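Local coordinates for protein tonb-dependent siderophore receptor (Acinetobacter baumannii, PDB 5FP1) that probably takes up iron-loaded siderophores across the bacterial outer membrane as a TonB-dependent receptor and may bind ferric enterobactin with micromolar affinity, at residues Gly254-Tyr257 / Gly258-Arg262; Ala35-Leu38 / Asp39-Lys42; Ser28-Ser31 / Lys32-Ala35. All blocks are in the same frame, centred on the assembly; numbering follows the deposited sequence.

Contact 1 (Gly254-Tyr257 / Gly258-Arg262); sequences GTYY and GWKDR
One face of the Tyr256 ring is covered by the N and CA of Gly258, and Lys260 CG touches CE2 of the same ring. From CB outward, the torsion about CA-CB (chi1 -179°) sets CG opposite the backbone N and beside the carbonyl carbon, which sends the ring forward along the chain instead of back over Thr255. CG and CD2 come first, resting on Gly258 N, which stands 3.5 Å above the plane over the ring centre. Further out, CZ meets Gly258 CA at 3.4 Å; this CA sits over the face, 26° off the ring normal, a CH-pi contact. CE2 also receives Lys260 CG at 3.5 Å, an approach neither squarely over the face nor at the edge. At the tip, the hydroxyl OH bonds to the backbone oxygen of Pro230, so both ends of the ring are fixed.

With no side chain on Gly258, its CA comes right up to the ring. Lys260 is bent at its CG-CD bond, and its NZ makes a salt bridge to Glu197 and a hydrogen bond to Gly195 O. On the Gly258 side of the ring and out past its rim, a water donates to Tyr256 O at 2.8 Å and to Gly258 O at 2.7 Å, bridging the two carbonyls. Tyr257 packs on Ile234 and Pro235, its OH bonded to Leu394 O. The whole is a CH-pi contact between a tyrosine ring and a glycine CA, in the long, irregular loop between strands 234-238 and 264-279 of the TonB-dependent receptor beta-barrel.

Contact 2 (Ala35-Leu38 / Asp39-Lys42); sequences APLL and DTPK
Thr40 turns OG1 beside its own backbone N and opposite its carbonyl carbon (chi1 -62°), which aims the hydroxyl back at the carbonyl of Pro36, while Asp39, whose CG likewise lies beside its backbone N, turns its carboxylate so that it crosses the side chains of Pro36 and Leu38 at a slant. The motif is a short 3-10 turn starting at Leu37, lying just ahead of strand 43-47 of the plug domain.

Two successive backbone bonds make the turn: Asp39 N donates to Pro36 O at 3.1 Å, and Thr40 N donates to Leu37 O at 3.1 Å, the second being the straighter at the hydrogen (157° against 141°). Pro36 O takes a further donor, Thr40 OG1, at 2.7 Å. Asp39 N and Thr40 OG1 come to that oxygen from opposite faces of the carbonyl plane, both well out of it, so a side-chain bond backs up the turn's own backbone bond. The hydroxyl accepts in turn from a water that itself accepts from Ala35 N, and in this way the start of the turn is joined to its end through Thr40.

The carboxylate of Asp39 splits its contacts. OD2 comes to 3.9 Å from Pro36 CG, and OD1 to 3.5 Å from Leu38 CG; OD1 also makes a salt bridge to Lys477, which probably stabilises its negative charge. Lys528 NZ bonds to the carbonyl oxygens of Leu37, Thr40 and Lys42, tying the turn to barrel strand 518-531. Pro41, the centre of an inverse gamma turn, then leads the chain toward the strand. A second water donates to both Leu38 O and Thr40 O, at 2.8 and 2.9 Å.

Contact 3 (Ser28-Ser31 / Lys32-Ala35); sequences SANS and KFVA
Ser28 meets the Phe33 ring at its edge: OG lies near the ring plane, 3.4 Å from CD2, while CB of the serine rests 3.7 Å from the same carbon. Asn30 CB lies obliquely to the ring, and its amide OD1 crosses the start of the Lys32 side chain. That placement follows from chi1 of -179°, CG lying opposite the backbone N; OD1 then accepts from Lys32 N at 2.9 Å, the donor standing 44° out of the amide plane. The main-chain oxygen of the same asparagine accepts from Phe33 N at 3.0 Å, closing a type I beta turn from Asn30 to Phe33. Just before it, Asn30 N donates to Ser28 OG at 2.8 Å, an ST turn, so two small turns follow one another.

Beyond its CB and CG, which pass by Asn30 OD1, the extended Lys32 chain leaves the turn; NZ bonds to Met127 O, and the ammonium has a cation-pi contact with Tyr422 on the barrel wall. Ser28 OG is also bonded to Glu118 of plug strand 114-121, and Phe33 packs on Thr120 there. Asn30 thus uses its N, O and OD1 to hold three neighbouring groups, which implies a turn fixed largely by polar bonds, with the phenylalanine supplying its apolar side.

How the contacts relate
Running from the N terminus, contact 3 comes first: an ST turn within 28-31 runs into a beta turn that folds it against 32-35. Ala35 is shared, so contact 2 starts where contact 3 ends, and its turn closes just before the chain enters strand 43-47. The two lie in series, neither nested nor crossed, yet they touch: Thr40 CG2 packs on Phe33 CD1 at 3.8 Å. Together they fit the N-terminal part of the chain between plug strand 114-121 and barrel strands such as 346-368. Contact 1 follows much later, in the loop between strands 234-238 and 264-279, on the opposite side of the chain's centre; its centre is about 47 Å from that of contact 2.

Contact 1 (Gly254-Tyr257 / Gly258-Arg262)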
loop_
_atom_site.group_PDB
_atom_site.type_symbol
_atom_site.label_atom_id
_atom_site.label_comp_id
_atom_site.label_asym_id
_atom_site.label_seq_id
_atom_site.Cartn_x
_atom_site.Cartn_y
_atom_site.Cartn_z
ATOM N N GLY A 254 -18.226 -16.098 2.577
ATOM C CA GLY A 254 -17.893 -16.238 1.173
ATOM C C GLY A 254 -19.001 -15.911 0.184
ATOM O O GLY A 254 -18.877 -16.203 -0.983
ATOM N N THR A 255 -20.046 -15.227 0.628
ATOM C CA THR A 255 -21.109 -14.781 -0.279
ATOM C C THR A 255 -20.597 -13.654 -1.188
ATOM O O THR A 255 -19.941 -12.709 -0.724
ATOM C CB THR A 255 -22.349 -14.325 0.507
ATOM O OG1 THR A 255 -22.862 -15.431 1.279
ATOM C CG2 THR A 255 -23.424 -13.808 -0.423
ATOM N N TYR A 256 -20.883 -13.763 -2.479
ATOM C CA TYR A 256 -20.436 -12.775 -3.472
ATOM C C TYR A 256 -21.595 -12.036 -4.093
ATOM O O TYR A 256 -22.467 -12.662 -4.702
ATOM C CB TYR A 256 -19.654 -13.477 -4.574
ATOM C CG TYR A 256 -19.107 -12.597 -5.675
ATOM C CD1 TYR A 256 -18.076 -11.691 -5.441
ATOM C CD2 TYR A 256 -19.593 -12.706 -6.979
ATOM C CE1 TYR A 256 -17.557 -10.922 -6.474
ATOM C CE2 TYR A 256 -19.084 -11.952 -8.005
ATOM C CZ TYR A 256 -18.055 -11.058 -7.762
ATOM O OH TYR A 256 -17.562 -10.306 -8.821
ATOM N N TYR A 257 -21.595 -10.712 -3.956
ATOM C CA TYR A 257 -22.636 -9.866 -4.505
ATOM C C TYR A 257 -22.287 -9.158 -5.790
ATOM O O TYR A 257 -23.072 -8.336 -6.289
ATOM C CB TYR A 257 -23.080 -8.839 -3.450
ATOM C CG TYR A 257 -23.701 -9.461 -2.254
ATOM C CD1 TYR A 257 -24.833 -10.257 -2.373
ATOM C CD2 TYR A 257 -23.126 -9.328 -0.980
ATOM C CE1 TYR A 257 -25.407 -10.854 -1.264
ATOM C CE2 TYR A 257 -23.704 -9.911 0.129
ATOM C CZ TYR A 257 -24.833 -10.690 -0.019
ATOM O OH TYR A 257 -25.386 -11.304 1.076
ATOM N N GLY A 258 -21.133 -9.483 -6.365
ATOM C CA GLY A 258 -20.782 -8.963 -7.658
ATOM C C GLY A 258 -21.594 -9.612 -8.780
ATOM O O GLY A 258 -22.325 -10.580 -8.564
ATOM N N TRP A 259 -21.447 -9.067 -9.970
ATOM C CA TRP A 259 -22.240 -9.453 -11.130
ATOM C C TRP A 259 -21.251 -9.870 -12.207
ATOM O O TRP A 259 -20.723 -9.036 -12.944
ATOM C CB TRP A 259 -23.088 -8.272 -11.541
ATOM C CG TRP A 259 -24.155 -8.517 -12.540
ATOM C CD1 TRP A 259 -24.370 -9.649 -13.291
ATOM C CD2 TRP A 259 -25.158 -7.591 -12.913
ATOM N NE1 TRP A 259 -25.478 -9.478 -14.094
ATOM C CE2 TRP A 259 -25.979 -8.222 -13.884
ATOM C CE3 TRP A 259 -25.484 -6.299 -12.490
ATOM C CZ2 TRP A 259 -27.083 -7.589 -14.451
ATOM C CZ3 TRP A 259 -26.587 -5.675 -13.050
ATOM C CH2 TRP A 259 -27.374 -6.322 -14.034
ATOM N N LYS A 260 -20.977 -11.167 -12.282
ATOM C CA LYS A 260 -19.840 -11.629 -13.042
ATOM C C LYS A 260 -19.926 -11.386 -14.525
ATOM O O LYS A 260 -18.883 -11.161 -15.164
ATOM C CB LYS A 260 -19.510 -13.089 -12.732
ATOM C CG LYS A 260 -19.029 -13.239 -11.301
ATOM C CD LYS A 260 -18.642 -14.655 -10.978
ATOM C CE LYS A 260 -17.290 -15.004 -11.523
ATOM N NZ LYS A 260 -16.799 -16.183 -10.793
ATOM N N ASP A 261 -21.139 -11.375 -15.075
ATOM C CA ASP A 261 -21.327 -11.102 -16.495
ATOM C C ASP A 261 -21.143 -9.620 -16.817
ATOM O O ASP A 261 -21.043 -9.263 -17.986
ATOM C CB ASP A 261 -22.723 -11.544 -16.956
ATOM C CG ASP A 261 -22.807 -11.753 -18.480
ATOM O OD1 ASP A 261 -21.874 -12.335 -19.036
ATOM O OD2 ASP A 261 -23.775 -11.295 -19.114
ATOM N N ARG A 262 -21.169 -8.756 -15.794
ATOM C CA ARG A 262 -21.026 -7.301 -15.984
ATOM C C ARG A 262 -19.642 -6.769 -15.548
ATOM O O ARG A 262 -19.044 -5.916 -16.211
ATOM C CB ARG A 262 -22.073 -6.579 -15.162
ATOM C CG ARG A 262 -22.137 -5.088 -15.414
ATOM C CD ARG A 262 -22.961 -4.372 -14.379
ATOM N NE ARG A 262 -22.341 -4.355 -13.059
ATOM C CZ ARG A 262 -22.875 -3.798 -11.974
ATOM N NH1 ARG A 262 -24.073 -3.225 -12.020
ATOM N NH2 ARG A 262 -22.202 -3.802 -10.832
HETATM O O HOH W 1 -24.043 -11.740 -6.791
#

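Contact 2 (Ala35-Leu38 / Asp39-Lys42)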
loop_
_atom_site.group_PDB
_atom_site.type_symbol
_atom_site.label_atom_id
_atom_site.label_comp_id
_atom_site.label_asym_id
_atom_site.label_seq_id
_atom_site.Cartn_x
_atom_site.Cartn_y
_atom_site.Cartn_z
ATOM N N ALA A 35 21.979 5.866 7.480
ATOM C CA ALA A 35 22.494 5.107 8.625
ATOM C C ALA A 35 21.832 3.747 8.694
ATOM O O ALA A 35 20.732 3.589 8.181
ATOM C CB ALA A 35 22.242 5.885 9.915
ATOM N N PRO A 36 22.479 2.764 9.360
ATOM C CA PRO A 36 21.839 1.467 9.587
ATOM C C PRO A 36 20.557 1.628 10.371
ATOM O O PRO A 36 20.381 2.625 11.070
ATOM C CB PRO A 36 22.872 0.667 10.403
ATOM C CG PRO A 36 23.994 1.598 10.706
ATOM C CD PRO A 36 23.875 2.805 9.834
ATOM N N LEU A 37 19.638 0.678 10.233
ATOM C CA LEU A 37 18.332 0.858 10.847
ATOM C C LEU A 37 18.439 0.988 12.383
ATOM O O LEU A 37 17.714 1.760 12.995
ATOM C CB LEU A 37 17.396 -0.259 10.426
ATOM C CG LEU A 37 17.039 -0.196 8.918
ATOM C CD1 LEU A 37 16.164 -1.389 8.586
ATOM C CD2 LEU A 37 16.377 1.128 8.551
ATOM N N LEU A 38 19.381 0.275 12.990
ATOM C CA LEU A 38 19.615 0.355 14.453
ATOM C C LEU A 38 19.832 1.772 14.962
ATOM O O LEU A 38 19.389 2.134 16.060
ATOM C CB LEU A 38 20.839 -0.526 14.796
ATOM C CG LEU A 38 21.281 -0.569 16.264
ATOM C CD1 LEU A 38 20.233 -1.288 17.084
ATOM C CD2 LEU A 38 22.640 -1.274 16.376
ATOM N N ASP A 39 20.499 2.586 14.153
ATOM C CA ASP A 39 20.860 3.927 14.532
ATOM C C ASP A 39 19.998 4.988 13.893
ATOM O O ASP A 39 20.231 6.170 14.083
ATOM C CB ASP A 39 22.308 4.167 14.150
ATOM C CG ASP A 39 23.249 3.197 14.866
ATOM O OD1 ASP A 39 22.827 2.578 15.867
ATOM O OD2 ASP A 39 24.358 3.007 14.370
ATOM N N THR A 40 18.989 4.572 13.141
ATOM C CA THR A 40 18.109 5.526 12.468
ATOM C C THR A 40 17.008 5.910 13.441
ATOM O O THR A 40 16.346 5.038 13.986
ATOM C CB THR A 40 17.551 4.885 11.173
ATOM O OG1 THR A 40 18.637 4.585 10.277
ATOM C CG2 THR A 40 16.535 5.807 10.493
ATOM N N PRO A 41 16.823 7.217 13.701
ATOM C CA PRO A 41 15.850 7.677 14.687
ATOM C C PRO A 41 14.430 7.797 14.097
ATOM O O PRO A 41 13.814 8.867 14.115
ATOM C CB PRO A 41 16.414 9.033 15.110
ATOM C CG PRO A 41 17.088 9.534 13.857
ATOM C CD PRO A 41 17.648 8.326 13.186
ATOM N N LYS A 42 13.936 6.677 13.583
ATOM C CA LYS A 42 12.664 6.624 12.879
ATOM C C LYS A 42 12.239 5.182 12.854
ATOM O O LYS A 42 13.081 4.290 12.817
ATOM C CB LYS A 42 12.848 7.142 11.452
ATOM C CG LYS A 42 11.565 7.605 10.771
ATOM C CD LYS A 42 11.872 8.343 9.477
ATOM C CE LYS A 42 10.647 9.092 8.994
ATOM N NZ LYS A 42 10.448 10.358 9.755
HETATM O O HOH W 2 19.216 6.425 8.174
HETATM O O HOH W 3 17.669 4.270 16.459
#

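Contact 3 (Ser28-Ser31 / Lys32-Ala35)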
loop_
_atom_site.group_PDB
_atom_site.type_symbol
_atom_site.label_atom_id
_atom_site.label_comp_id
_atom_site.label_asym_id
_atom_site.label_seq_id
_atom_site.Cartn_x
_atom_site.Cartn_y
_atom_site.Cartn_z
ATOM N N SER A 28 18.565 -0.562 5.266
ATOM C CA SER A 28 17.616 -0.277 4.213
ATOM C C SER A 28 18.284 -0.287 2.850
ATOM O O SER A 28 19.434 0.110 2.725
ATOM C CB SER A 28 17.019 1.092 4.454
ATOM O OG SER A 28 16.286 1.505 3.319
ATOM N N ALA A 29 17.552 -0.708 1.818
ATOM C CA ALA A 29 18.056 -0.620 0.447
ATOM C C ALA A 29 17.846 0.781 -0.110
ATOM O O ALA A 29 18.274 1.104 -1.197
ATOM C CB ALA A 29 17.375 -1.671 -0.438
ATOM N N ASN A 30 17.195 1.643 0.657
ATOM C CA ASN A 30 16.934 3.000 0.232
ATOM C C ASN A 30 18.112 3.916 0.628
ATOM O O ASN A 30 18.418 4.082 1.813
ATOM C CB ASN A 30 15.610 3.440 0.885
ATOM C CG ASN A 30 15.170 4.857 0.525
ATOM O OD1 ASN A 30 15.910 5.640 -0.050
ATOM N ND2 ASN A 30 13.935 5.194 0.897
ATOM N N SER A 31 18.773 4.516 -0.355
ATOM C CA SER A 31 19.961 5.327 -0.078
ATOM C C SER A 31 19.649 6.655 0.641
ATOM O O SER A 31 20.563 7.384 1.067
ATOM C CB SER A 31 20.769 5.558 -1.358
ATOM O OG SER A 31 20.150 6.534 -2.181
ATOM N N LYS A 32 18.371 6.978 0.802
ATOM C CA LYS A 32 17.991 8.112 1.651
ATOM C C LYS A 32 18.080 7.836 3.158
ATOM O O LYS A 32 18.054 8.779 3.958
ATOM C CB LYS A 32 16.596 8.617 1.280
ATOM C CG LYS A 32 16.614 9.295 -0.067
ATOM C CD LYS A 32 15.350 10.035 -0.374
ATOM C CE LYS A 32 15.411 10.647 -1.755
ATOM N NZ LYS A 32 14.044 11.104 -2.074
ATOM N N PHE A 33 18.153 6.564 3.536
ATOM C CA PHE A 33 18.450 6.158 4.904
ATOM C C PHE A 33 19.958 5.962 4.948
ATOM O O PHE A 33 20.478 4.931 4.572
ATOM C CB PHE A 33 17.755 4.853 5.286
ATOM C CG PHE A 33 16.298 5.010 5.650
ATOM C CD1 PHE A 33 15.915 5.780 6.743
ATOM C CD2 PHE A 33 15.315 4.372 4.920
ATOM C CE1 PHE A 33 14.580 5.927 7.085
ATOM C CE2 PHE A 33 13.969 4.496 5.261
ATOM C CZ PHE A 33 13.595 5.286 6.341
ATOM N N VAL A 34 20.647 6.995 5.385
ATOM C CA VAL A 34 22.095 7.026 5.346
ATOM C C VAL A 34 22.764 6.259 6.480
ATOM O O VAL A 34 23.982 6.027 6.442
ATOM C CB VAL A 34 22.566 8.483 5.341
ATOM C CG1 VAL A 34 22.001 9.193 4.117
ATOM C CG2 VAL A 34 22.141 9.212 6.621
ATOM N N ALA A 35 21.979 5.866 7.480
ATOM C CA ALA A 35 22.494 5.107 8.625
ATOM C C ALA A 35 21.832 3.747 8.694
ATOM O O ALA A 35 20.732 3.589 8.181
ATOM C CB ALA A 35 22.242 5.885 9.915
HETATM O O HOH W 4 19.897 1.665 6.554
HETATM O O HOH W 5 20.622 2.544 3.514
#